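Local atomic coordinates of mutual gliding-motility protein MglA (Myxococcus xanthus DK 1622, PDB entry 6H17), a protein that acts as a GTP-binding molecular switch of the small GTPase superfamily that coordinates social and adventurous gliding motility and sets the direction and speed of gliding. Residues A[14-19]-A[77-82]; A[99-104]-A[115-120]; A[88-93]-A[124-129]. All blocks are in the same frame, centred on the assembly; numbering follows the deposited sequence.

Contact 1 of 3, residues A[14-19]-A[77-82]; sequences KIVYYG and YTVPGQ. With GSP (5'-guanosine-diphosphate-monothiophosphate), chain C.
Lys-14 lays the end of its side chain over one face of the Tyr-77 ring, a cation-pi contact made from one parallel strand to the next. NZ sits 4.6 Å from the centroid of the Tyr-77 ring and 14° off its normal, while CE lies nearer, offset toward the rim above CD2 and CE2. CG stands anti to the backbone N (chi1 -180°), and the extended chain beyond it carries CE and NZ over the ring. NZ is not held by the ring alone: it also bonds to the carbonyl oxygens of Ile-92 and Lys-94, which give the ammonium group two further partners.

The backbones of the two segments pair in parallel. Tyr-77 N donates to Ile-15 O at 2.9 Å, and Tyr-17 N to Tyr-77 O at 2.8 Å in an almost straight bond (178°). Beyond Tyr-77 the pairing weakens: Val-79 N makes only a weak bond to Tyr-17 O. Apolar contacts continue there, with Val-79 CG1 3.7 Å from Val-16 CG1 and its CG2 near Tyr-18 CD1. Gly-81 CA then comes within 3.3 Å of Gly-19 O, and Gly-81 N donates to the thiophosphate oxygen O3G of the nucleotide at 2.8 Å. Two adjacent strands thus lead into what is probably the P-loop, from Gly-19 on, and into the Gly-81 turn, consistent with the start of switch II in small GTPases.

Contact 2 of 3, residues A[99-104]-A[115-120]; sequences VVFVAD and ESLENL
In the beta-alpha-beta unit formed by strand 98-104, helix 110-125 and strand 136-141, Phe-101 carries most of the contact between the first strand and the helix. Its CG is anti to the backbone N (chi1 -175°), and the outer part of the ring reaches the turn of helix at Ser-116 and Leu-117. CE2 of Phe-101 lies 3.5 Å from Leu-117 N, and CZ is 3.8 Å from Leu-117 CB. The Leu-117 side chain crosses the ring at about a right angle, with CB and CD1 over one face; CB makes a CH-pi contact 4.2 Å from the centroid of the Phe-101 ring. Ser-116 OG approaches CE2 of the same ring obliquely, at 3.5 Å.

The helix runs back almost antiparallel to the strand, at 164°, with the axes of the two short segments 9.8 Å apart, as expected for the return leg of a beta-alpha-beta crossover in a P-loop GTPase. An alanine in place of Phe-101 would probably open a gap beneath the helix, leaving Leu-117 CB and Ser-116 without the ring they pack on. One turn further along, Leu-120 passes Phe-101 with the opposite heading, its CD2 near the ring's CD2, and the same methyl meets Val-99 CG1 tip to tip at 3.8 Å.

Contact 3 of 3, residues A[88-93]-A[124-129]; sequences SRKLIL and LAEQGY
Leu-93 and Leu-124 have the nearest CA atoms of the two segments, 7.5 Å apart, where helix 110-125 ends in a Schellman motif: Tyr-129 N bonds to Leu-124 O at 2.7 Å, Gly-128 N to Ala-125 O, and Gly-128 takes the positive phi (88°) of the C-prime position. From this turn Gln-127 reaches across to helix 86-93. Its NE2 donates to Leu-93 O at 3.0 Å, from above the carbonyl plane, while the oxygen lies nearly in the plane of the Gln-127 amide. Its OE1 accepts from a water, at 2.6 Å, which also donates to Lys-90 O at 2.7 Å. NE2 is seated 3.4 Å above the centre of the Tyr-129 ring, and the amide is probably fixed in this orientation, since its oxygen and nitrogen have different partners.

Farther out, Lys-90 NZ forms a salt bridge with Glu-126 OE2 at 2.7 Å. The lysine chain, bent at chi3 and chi4, meets the extended glutamate chain obliquely, and NZ comes to OE2 nearly in line with its C-O bond. On the inner side, Leu-93 CD2 packs loosely against Leu-124 CD2, 4.3 Å away. Leu-93 also rests on Val-16 and Tyr-18 of strand 10-18 and touches Asn-123, so that helices 86-93 and 110-125 lie together over the central sheet.

How the contacts relate
Contacts 1 and 2 are buried and share the central sheet, where strands 10-18 and 98-104 are neighbours; contact 3 lies farther out and is only partly buried. Contact 1 combines backbone bonds, a cation-pi pair and the nucleotide; contact 2 is mainly apolar, and contact 3 adds a salt bridge and a bridging water where the helices meet solvent. Helix 110-125 serves both contacts 2 and 3, and along the chain contact 2 is nested within the loop that contact 3 closes. Arg-89, on the helix of contact 3, bonds to Pro-80 O and Gln-82 O in segment 77-82 and to Asn-119 OD1 in segment 115-120, which also bonds to Tyr-18 OH.

Contact 1 of 3, residues A[14-19]-A[77-82]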
loop_
_atom_site.group_PDB
_atom_site.type_symbol
_atom_site.label_atom_id
_atom_site.label_comp_id
_atom_site.label_asym_id
_atom_site.label_seq_id
_atom_site.Cartn_x
_atom_site.Cartn_y
_atom_site.Cartn_z
ATOM N N LYS A 14 -6.477 -7.736 2.371
ATOM C CA LYS A 14 -5.188 -7.515 1.728
ATOM C C LYS A 14 -5.011 -6.053 1.371
ATOM O O LYS A 14 -5.859 -5.459 0.694
ATOM C CB LYS A 14 -5.134 -8.365 0.467
ATOM C CG LYS A 14 -3.865 -8.263 -0.323
ATOM C CD LYS A 14 -3.882 -9.289 -1.447
ATOM C CE LYS A 14 -2.521 -9.489 -2.040
ATOM N NZ LYS A 14 -2.525 -10.553 -3.083
ATOM N N ILE A 15 -3.901 -5.474 1.821
ATOM C CA ILE A 15 -3.507 -4.110 1.476
ATOM C C ILE A 15 -2.226 -4.187 0.662
ATOM O O ILE A 15 -1.270 -4.847 1.090
ATOM C CB ILE A 15 -3.239 -3.259 2.729
ATOM C CG1 ILE A 15 -4.446 -3.211 3.658
ATOM C CG2 ILE A 15 -2.748 -1.855 2.332
ATOM C CD1 ILE A 15 -5.655 -2.759 3.044
ATOM N N VAL A 16 -2.192 -3.523 -0.496
ATOM C CA VAL A 16 -0.995 -3.489 -1.334
ATOM C C VAL A 16 -0.436 -2.066 -1.359
ATOM O O VAL A 16 -1.153 -1.113 -1.695
ATOM C CB VAL A 16 -1.273 -4.002 -2.760
ATOM C CG1 VAL A 16 -0.029 -3.839 -3.632
ATOM C CG2 VAL A 16 -1.711 -5.456 -2.704
ATOM N N TYR A 17 0.854 -1.939 -1.031
ATOM C CA TYR A 17 1.629 -0.713 -1.201
ATOM C C TYR A 17 2.257 -0.741 -2.587
ATOM O O TYR A 17 3.014 -1.671 -2.922
ATOM C CB TYR A 17 2.686 -0.629 -0.097
ATOM C CG TYR A 17 2.152 -0.145 1.237
ATOM C CD1 TYR A 17 2.518 1.075 1.753
ATOM C CD2 TYR A 17 1.272 -0.923 1.987
ATOM C CE1 TYR A 17 2.036 1.528 2.964
ATOM C CE2 TYR A 17 0.794 -0.477 3.198
ATOM C CZ TYR A 17 1.171 0.750 3.674
ATOM O OH TYR A 17 0.650 1.166 4.881
ATOM N N TYR A 18 1.960 0.283 -3.372
ATOM C CA TYR A 18 2.344 0.378 -4.772
ATOM C C TYR A 18 3.141 1.653 -4.968
ATOM O O TYR A 18 3.105 2.550 -4.124
ATOM C CB TYR A 18 1.074 0.445 -5.632
ATOM C CG TYR A 18 1.104 -0.222 -6.984
ATOM C CD1 TYR A 18 0.817 -1.560 -7.117
ATOM C CD2 TYR A 18 1.364 0.504 -8.125
ATOM C CE1 TYR A 18 0.804 -2.165 -8.339
ATOM C CE2 TYR A 18 1.363 -0.090 -9.377
ATOM C CZ TYR A 18 1.078 -1.440 -9.470
ATOM O OH TYR A 18 1.019 -2.091 -10.687
ATOM N N GLY A 19 3.857 1.758 -6.086
ATOM C CA GLY A 19 4.616 2.949 -6.393
ATOM C C GLY A 19 5.901 2.604 -7.108
ATOM O O GLY A 19 6.280 1.443 -7.208
ATOM N N TYR A 77 1.238 -6.059 1.769
ATOM C CA TYR A 77 2.205 -6.456 0.762
ATOM C C TYR A 77 2.815 -5.214 0.138
ATOM O O TYR A 77 2.145 -4.186 0.005
ATOM C CB TYR A 77 1.533 -7.230 -0.384
ATOM C CG TYR A 77 1.061 -8.638 -0.050
ATOM C CD1 TYR A 77 1.799 -9.727 -0.470
ATOM C CD2 TYR A 77 -0.102 -8.872 0.668
ATOM C CE1 TYR A 77 1.386 -11.018 -0.196
ATOM C CE2 TYR A 77 -0.524 -10.187 0.956
ATOM C CZ TYR A 77 0.240 -11.224 0.509
ATOM O OH TYR A 77 -0.136 -12.525 0.790
ATOM N N THR A 78 4.068 -5.319 -0.262
ATOM C CA THR A 78 4.616 -4.384 -1.241
ATOM C C THR A 78 4.783 -5.102 -2.567
ATOM O O THR A 78 4.560 -6.312 -2.675
ATOM C CB THR A 78 5.958 -3.804 -0.790
ATOM O OG1 THR A 78 6.956 -4.831 -0.804
ATOM C CG2 THR A 78 5.856 -3.178 0.578
ATOM N N VAL A 79 5.157 -4.334 -3.587
ATOM C CA VAL A 79 5.436 -4.875 -4.910
ATOM C C VAL A 79 6.820 -4.413 -5.333
ATOM O O VAL A 79 7.351 -3.433 -4.780
ATOM C CB VAL A 79 4.397 -4.416 -5.960
ATOM C CG1 VAL A 79 2.982 -4.752 -5.510
ATOM C CG2 VAL A 79 4.532 -2.937 -6.272
ATOM N N PRO A 80 7.408 -5.046 -6.349
ATOM C CA PRO A 80 8.622 -4.485 -6.960
ATOM C C PRO A 80 8.221 -3.383 -7.922
ATOM O O PRO A 80 7.502 -3.626 -8.897
ATOM C CB PRO A 80 9.260 -5.682 -7.671
ATOM C CG PRO A 80 8.196 -6.703 -7.770
ATOM C CD PRO A 80 7.083 -6.393 -6.850
ATOM N N GLY A 81 8.641 -2.163 -7.632
ATOM C CA GLY A 81 8.183 -1.009 -8.372
ATOM C C GLY A 81 8.918 -0.670 -9.631
ATOM O O GLY A 81 8.415 0.120 -10.441
ATOM N N GLN A 82 10.104 -1.227 -9.854
ATOM C CA GLN A 82 10.835 -0.896 -11.071
ATOM C C GLN A 82 10.041 -1.354 -12.292
ATOM O O GLN A 82 9.402 -2.411 -12.277
ATOM C CB GLN A 82 12.211 -1.548 -11.046
ATOM C CG GLN A 82 13.179 -0.967 -10.020
ATOM C CD GLN A 82 14.448 -1.780 -9.929
ATOM O OE1 GLN A 82 14.534 -2.731 -9.154
ATOM N NE2 GLN A 82 15.436 -1.422 -10.732
HETATM P PG GSP C . 11.364 -1.348 -4.709
HETATM O O3B GSP C . 11.543 -0.043 -3.706
HETATM S S1G GSP C . 12.801 -1.265 -5.912
HETATM O O2G GSP C . 11.334 -2.579 -3.780
HETATM O O3G GSP C . 9.993 -1.164 -5.367
HETATM P PB GSP C . 10.788 0.391 -2.383
HETATM O O1B GSP C . 9.639 1.269 -2.709
HETATM O O2B GSP C . 10.491 -0.787 -1.536
HETATM P PA GSP C . 12.584 1.203 -0.262
HETATM O O1A GSP C . 11.571 1.301 0.778
HETATM O O2A GSP C . 13.495 0.054 -0.234
HETATM O O3A GSP C . 11.916 1.318 -1.700
HETATM O "O5'" GSP C . 13.387 2.582 -0.225
HETATM C "C5'" GSP C . 14.415 2.839 -1.169
HETATM C "C4'" GSP C . 15.432 3.814 -0.590
HETATM O "O4'" GSP C . 14.786 5.071 -0.305
HETATM C "C3'" GSP C . 16.012 3.326 0.712
HETATM O "O3'" GSP C . 17.388 3.665 0.774
HETATM C "C2'" GSP C . 15.254 4.079 1.803
HETATM O "O2'" GSP C . 15.949 4.271 3.000
HETATM C "C1'" GSP C . 14.984 5.397 1.061
HETATM N N9 GSP C . 13.831 6.138 1.554
HETATM C C8 GSP C . 12.576 5.638 1.720
HETATM N N7 GSP C . 11.764 6.603 2.196
HETATM C C5 GSP C . 12.525 7.735 2.329
HETATM C C6 GSP C . 12.237 9.021 2.783
HETATM O O6 GSP C . 11.113 9.417 3.174
HETATM N N1 GSP C . 13.277 9.897 2.794
HETATM C C2 GSP C . 14.538 9.565 2.369
HETATM N N2 GSP C . 15.486 10.485 2.397
HETATM N N3 GSP C . 14.843 8.322 1.931
HETATM C C4 GSP C . 13.823 7.444 1.932
#

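Contact 2 of 3, residues A[99-104]-A[115-120]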
loop_
_atom_site.group_PDB
_atom_site.type_symbol
_atom_site.label_atom_id
_atom_site.label_comp_id
_atom_site.label_asym_id
_atom_site.label_seq_id
_atom_site.Cartn_x
_atom_site.Cartn_y
_atom_site.Cartn_z
ATOM N N VAL A 99 -5.480 -0.119 -1.401
ATOM C CA VAL A 99 -4.180 0.233 -1.960
ATOM C C VAL A 99 -3.657 1.514 -1.334
ATOM O O VAL A 99 -4.406 2.472 -1.105
ATOM C CB VAL A 99 -4.256 0.395 -3.489
ATOM C CG1 VAL A 99 -2.955 0.938 -4.052
ATOM C CG2 VAL A 99 -4.593 -0.922 -4.154
ATOM N N VAL A 100 -2.357 1.533 -1.063
ATOM C CA VAL A 100 -1.624 2.747 -0.720
ATOM C C VAL A 100 -0.672 2.989 -1.872
ATOM O O VAL A 100 0.177 2.131 -2.164
ATOM C CB VAL A 100 -0.831 2.600 0.584
ATOM C CG1 VAL A 100 0.007 3.845 0.819
ATOM C CG2 VAL A 100 -1.752 2.332 1.764
ATOM N N PHE A 101 -0.793 4.138 -2.534
ATOM C CA PHE A 101 0.185 4.531 -3.540
ATOM C C PHE A 101 1.232 5.403 -2.867
ATOM O O PHE A 101 0.905 6.479 -2.359
ATOM C CB PHE A 101 -0.447 5.276 -4.707
ATOM C CG PHE A 101 0.537 5.568 -5.801
ATOM C CD1 PHE A 101 1.261 6.759 -5.842
ATOM C CD2 PHE A 101 0.778 4.616 -6.774
ATOM C CE1 PHE A 101 2.177 6.998 -6.855
ATOM C CE2 PHE A 101 1.701 4.842 -7.780
ATOM C CZ PHE A 101 2.372 6.028 -7.836
ATOM N N VAL A 102 2.481 4.964 -2.876
ATOM C CA VAL A 102 3.592 5.687 -2.280
ATOM C C VAL A 102 4.300 6.429 -3.402
ATOM O O VAL A 102 4.942 5.816 -4.259
ATOM C CB VAL A 102 4.551 4.750 -1.541
ATOM C CG1 VAL A 102 5.703 5.535 -0.932
ATOM C CG2 VAL A 102 3.820 3.940 -0.467
ATOM N N ALA A 103 4.177 7.752 -3.421
ATOM C CA ALA A 103 4.851 8.576 -4.415
ATOM C C ALA A 103 6.173 9.076 -3.858
ATOM O O ALA A 103 6.275 9.452 -2.683
ATOM C CB ALA A 103 3.962 9.755 -4.779
ATOM N N ASP A 104 7.196 9.062 -4.696
ATOM C CA ASP A 104 8.486 9.646 -4.340
ATOM C C ASP A 104 8.431 11.138 -4.635
ATOM O O ASP A 104 8.301 11.535 -5.792
ATOM C CB ASP A 104 9.582 8.962 -5.157
ATOM C CG ASP A 104 10.985 9.357 -4.716
ATOM O OD1 ASP A 104 11.196 10.541 -4.360
ATOM O OD2 ASP A 104 11.884 8.480 -4.712
ATOM N N GLU A 115 3.917 7.203 -14.190
ATOM C CA GLU A 115 3.890 5.914 -14.872
ATOM C C GLU A 115 3.362 4.831 -13.945
ATOM O O GLU A 115 2.525 4.008 -14.334
ATOM C CB GLU A 115 5.294 5.561 -15.372
ATOM C CG GLU A 115 5.435 4.132 -15.941
ATOM C CD GLU A 115 5.348 4.074 -17.450
ATOM O OE1 GLU A 115 6.141 3.320 -18.057
ATOM O OE2 GLU A 115 4.493 4.782 -18.027
ATOM N N SER A 116 3.845 4.811 -12.708
ATOM C CA SER A 116 3.415 3.793 -11.762
ATOM C C SER A 116 1.941 3.931 -11.396
ATOM O O SER A 116 1.253 2.924 -11.234
ATOM C CB SER A 116 4.298 3.838 -10.519
ATOM O OG SER A 116 3.950 2.829 -9.602
ATOM N N LEU A 117 1.450 5.162 -11.243
ATOM C CA LEU A 117 0.041 5.364 -10.904
ATOM C C LEU A 117 -0.861 4.911 -12.049
ATOM O O LEU A 117 -1.912 4.296 -11.819
ATOM C CB LEU A 117 -0.186 6.836 -10.546
ATOM C CG LEU A 117 -1.612 7.248 -10.204
ATOM C CD1 LEU A 117 -2.142 6.407 -9.054
ATOM C CD2 LEU A 117 -1.626 8.746 -9.871
ATOM N N GLU A 118 -0.467 5.188 -13.288
ATOM C CA GLU A 118 -1.230 4.686 -14.424
ATOM C C GLU A 118 -1.166 3.162 -14.497
ATOM O O GLU A 118 -2.173 2.499 -14.800
ATOM C CB GLU A 118 -0.740 5.333 -15.717
ATOM C CG GLU A 118 -1.441 4.795 -16.948
ATOM C CD GLU A 118 -2.911 5.164 -17.042
ATOM O OE1 GLU A 118 -3.550 4.719 -18.026
ATOM O OE2 GLU A 118 -3.451 5.871 -16.159
ATOM N N ASN A 119 0.006 2.588 -14.224
ATOM C CA ASN A 119 0.155 1.141 -14.185
ATOM C C ASN A 119 -0.748 0.512 -13.137
ATOM O O ASN A 119 -1.319 -0.560 -13.378
ATOM C CB ASN A 119 1.631 0.832 -13.919
ATOM C CG ASN A 119 1.935 -0.634 -13.855
ATOM O OD1 ASN A 119 2.304 -1.143 -12.791
ATOM N ND2 ASN A 119 1.829 -1.321 -14.980
ATOM N N LEU A 120 -0.885 1.150 -11.966
ATOM C CA LEU A 120 -1.834 0.677 -10.960
ATOM C C LEU A 120 -3.251 0.653 -11.521
ATOM O O LEU A 120 -3.979 -0.334 -11.366
ATOM C CB LEU A 120 -1.781 1.580 -9.726
ATOM C CG LEU A 120 -2.802 1.305 -8.616
ATOM C CD1 LEU A 120 -2.684 -0.104 -8.062
ATOM C CD2 LEU A 120 -2.649 2.364 -7.517
#

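Contact 3 of 3, residues A[88-93]-A[124-129]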
loop_
_atom_site.group_PDB
_atom_site.type_symbol
_atom_site.label_atom_id
_atom_site.label_comp_id
_atom_site.label_asym_id
_atom_site.label_seq_id
_atom_site.Cartn_x
_atom_site.Cartn_y
_atom_site.Cartn_z
ATOM N N SER A 88 5.177 -9.335 -11.739
ATOM C CA SER A 88 5.144 -9.509 -10.292
ATOM C C SER A 88 4.069 -8.643 -9.662
ATOM O O SER A 88 3.339 -9.088 -8.766
ATOM C CB SER A 88 6.497 -9.121 -9.696
ATOM O OG SER A 88 7.505 -10.035 -10.051
ATOM N N ARG A 89 3.982 -7.384 -10.089
ATOM C CA ARG A 89 2.971 -6.496 -9.545
ATOM C C ARG A 89 1.582 -7.059 -9.775
ATOM O O ARG A 89 0.717 -6.983 -8.895
ATOM C CB ARG A 89 3.079 -5.108 -10.169
ATOM C CG ARG A 89 4.370 -4.391 -9.816
ATOM C CD ARG A 89 4.356 -2.939 -10.230
ATOM N NE ARG A 89 4.468 -2.697 -11.657
ATOM C CZ ARG A 89 5.611 -2.648 -12.313
ATOM N NH1 ARG A 89 6.744 -2.920 -11.675
ATOM N NH2 ARG A 89 5.638 -2.358 -13.607
ATOM N N LYS A 90 1.345 -7.626 -10.958
ATOM C CA LYS A 90 0.029 -8.173 -11.264
ATOM C C LYS A 90 -0.300 -9.369 -10.381
ATOM O O LYS A 90 -1.445 -9.522 -9.944
ATOM C CB LYS A 90 -0.041 -8.516 -12.754
ATOM C CG LYS A 90 -0.039 -7.250 -13.597
ATOM C CD LYS A 90 0.373 -7.470 -15.031
ATOM C CE LYS A 90 -0.670 -8.250 -15.765
ATOM N NZ LYS A 90 -1.966 -7.503 -15.814
ATOM N N LEU A 91 0.675 -10.235 -10.107
ATOM C CA LEU A 91 0.419 -11.353 -9.207
ATOM C C LEU A 91 0.011 -10.850 -7.828
ATOM O O LEU A 91 -0.967 -11.328 -7.235
ATOM C CB LEU A 91 1.660 -12.236 -9.109
ATOM C CG LEU A 91 2.065 -13.011 -10.363
ATOM C CD1 LEU A 91 3.304 -13.862 -10.095
ATOM C CD2 LEU A 91 0.924 -13.876 -10.864
ATOM N N ILE A 92 0.740 -9.865 -7.308
ATOM C CA ILE A 92 0.527 -9.404 -5.940
ATOM C C ILE A 92 -0.807 -8.682 -5.801
ATOM O O ILE A 92 -1.437 -8.725 -4.736
ATOM C CB ILE A 92 1.732 -8.549 -5.486
ATOM C CG1 ILE A 92 3.002 -9.413 -5.462
ATOM C CG2 ILE A 92 1.457 -7.896 -4.126
ATOM C CD1 ILE A 92 4.289 -8.624 -5.504
ATOM N N LEU A 93 -1.264 -8.003 -6.853
ATOM C CA LEU A 93 -2.504 -7.252 -6.764
ATOM C C LEU A 93 -3.742 -8.130 -6.706
ATOM O O LEU A 93 -4.820 -7.631 -6.354
ATOM C CB LEU A 93 -2.651 -6.290 -7.954
ATOM C CG LEU A 93 -1.979 -4.935 -7.860
ATOM C CD1 LEU A 93 -2.056 -4.256 -9.232
ATOM C CD2 LEU A 93 -2.612 -4.070 -6.782
ATOM N N LEU A 124 -5.308 -2.839 -12.099
ATOM C CA LEU A 124 -6.602 -3.065 -11.458
ATOM C C LEU A 124 -7.674 -3.367 -12.498
ATOM O O LEU A 124 -8.457 -4.303 -12.327
ATOM C CB LEU A 124 -6.984 -1.888 -10.571
ATOM C CG LEU A 124 -6.148 -1.761 -9.290
ATOM C CD1 LEU A 124 -6.423 -0.452 -8.613
ATOM C CD2 LEU A 124 -6.436 -2.914 -8.329
ATOM N N ALA A 125 -7.702 -2.616 -13.610
ATOM C CA ALA A 125 -8.683 -2.895 -14.657
ATOM C C ALA A 125 -8.478 -4.277 -15.261
ATOM O O ALA A 125 -9.457 -4.958 -15.609
ATOM C CB ALA A 125 -8.595 -1.819 -15.746
ATOM N N GLU A 126 -7.238 -4.716 -15.422
ATOM C CA GLU A 126 -6.948 -6.019 -16.007
ATOM C C GLU A 126 -7.247 -7.198 -15.099
ATOM O O GLU A 126 -7.070 -8.353 -15.550
ATOM C CB GLU A 126 -5.500 -6.100 -16.457
ATOM C CG GLU A 126 -5.282 -5.176 -17.611
ATOM C CD GLU A 126 -3.851 -5.048 -18.052
ATOM O OE1 GLU A 126 -3.607 -4.473 -19.116
ATOM O OE2 GLU A 126 -2.947 -5.511 -17.298
ATOM N N GLN A 127 -7.667 -6.972 -13.850
ATOM C CA GLN A 127 -8.197 -8.040 -13.012
ATOM C C GLN A 127 -9.640 -7.752 -12.621
ATOM O O GLN A 127 -10.178 -8.406 -11.720
ATOM C CB GLN A 127 -7.300 -8.295 -11.803
ATOM C CG GLN A 127 -7.230 -7.158 -10.837
ATOM C CD GLN A 127 -6.416 -7.483 -9.589
ATOM O OE1 GLN A 127 -5.367 -8.129 -9.661
ATOM N NE2 GLN A 127 -6.899 -7.047 -8.442
ATOM N N GLY A 128 -10.287 -6.810 -13.307
ATOM C CA GLY A 128 -11.693 -6.531 -13.102
ATOM C C GLY A 128 -12.010 -5.528 -12.020
ATOM O O GLY A 128 -13.182 -5.387 -11.653
ATOM N N TYR A 129 -11.010 -4.837 -11.488
ATOM C CA TYR A 129 -11.207 -3.849 -10.443
ATOM C C TYR A 129 -11.181 -2.453 -11.061
ATOM O O TYR A 129 -10.882 -2.284 -12.246
ATOM C CB TYR A 129 -10.097 -3.989 -9.384
ATOM C CG TYR A 129 -10.130 -5.269 -8.539
ATOM C CD1 TYR A 129 -10.444 -6.509 -9.094
ATOM C CD2 TYR A 129 -9.813 -5.230 -7.192
ATOM C CE1 TYR A 129 -10.462 -7.666 -8.311
ATOM C CE2 TYR A 129 -9.827 -6.367 -6.407
ATOM C CZ TYR A 129 -10.148 -7.582 -6.965
ATOM O OH TYR A 129 -10.159 -8.714 -6.176
HETATM O O HOH W 1 -3.645 -9.039 -11.356
#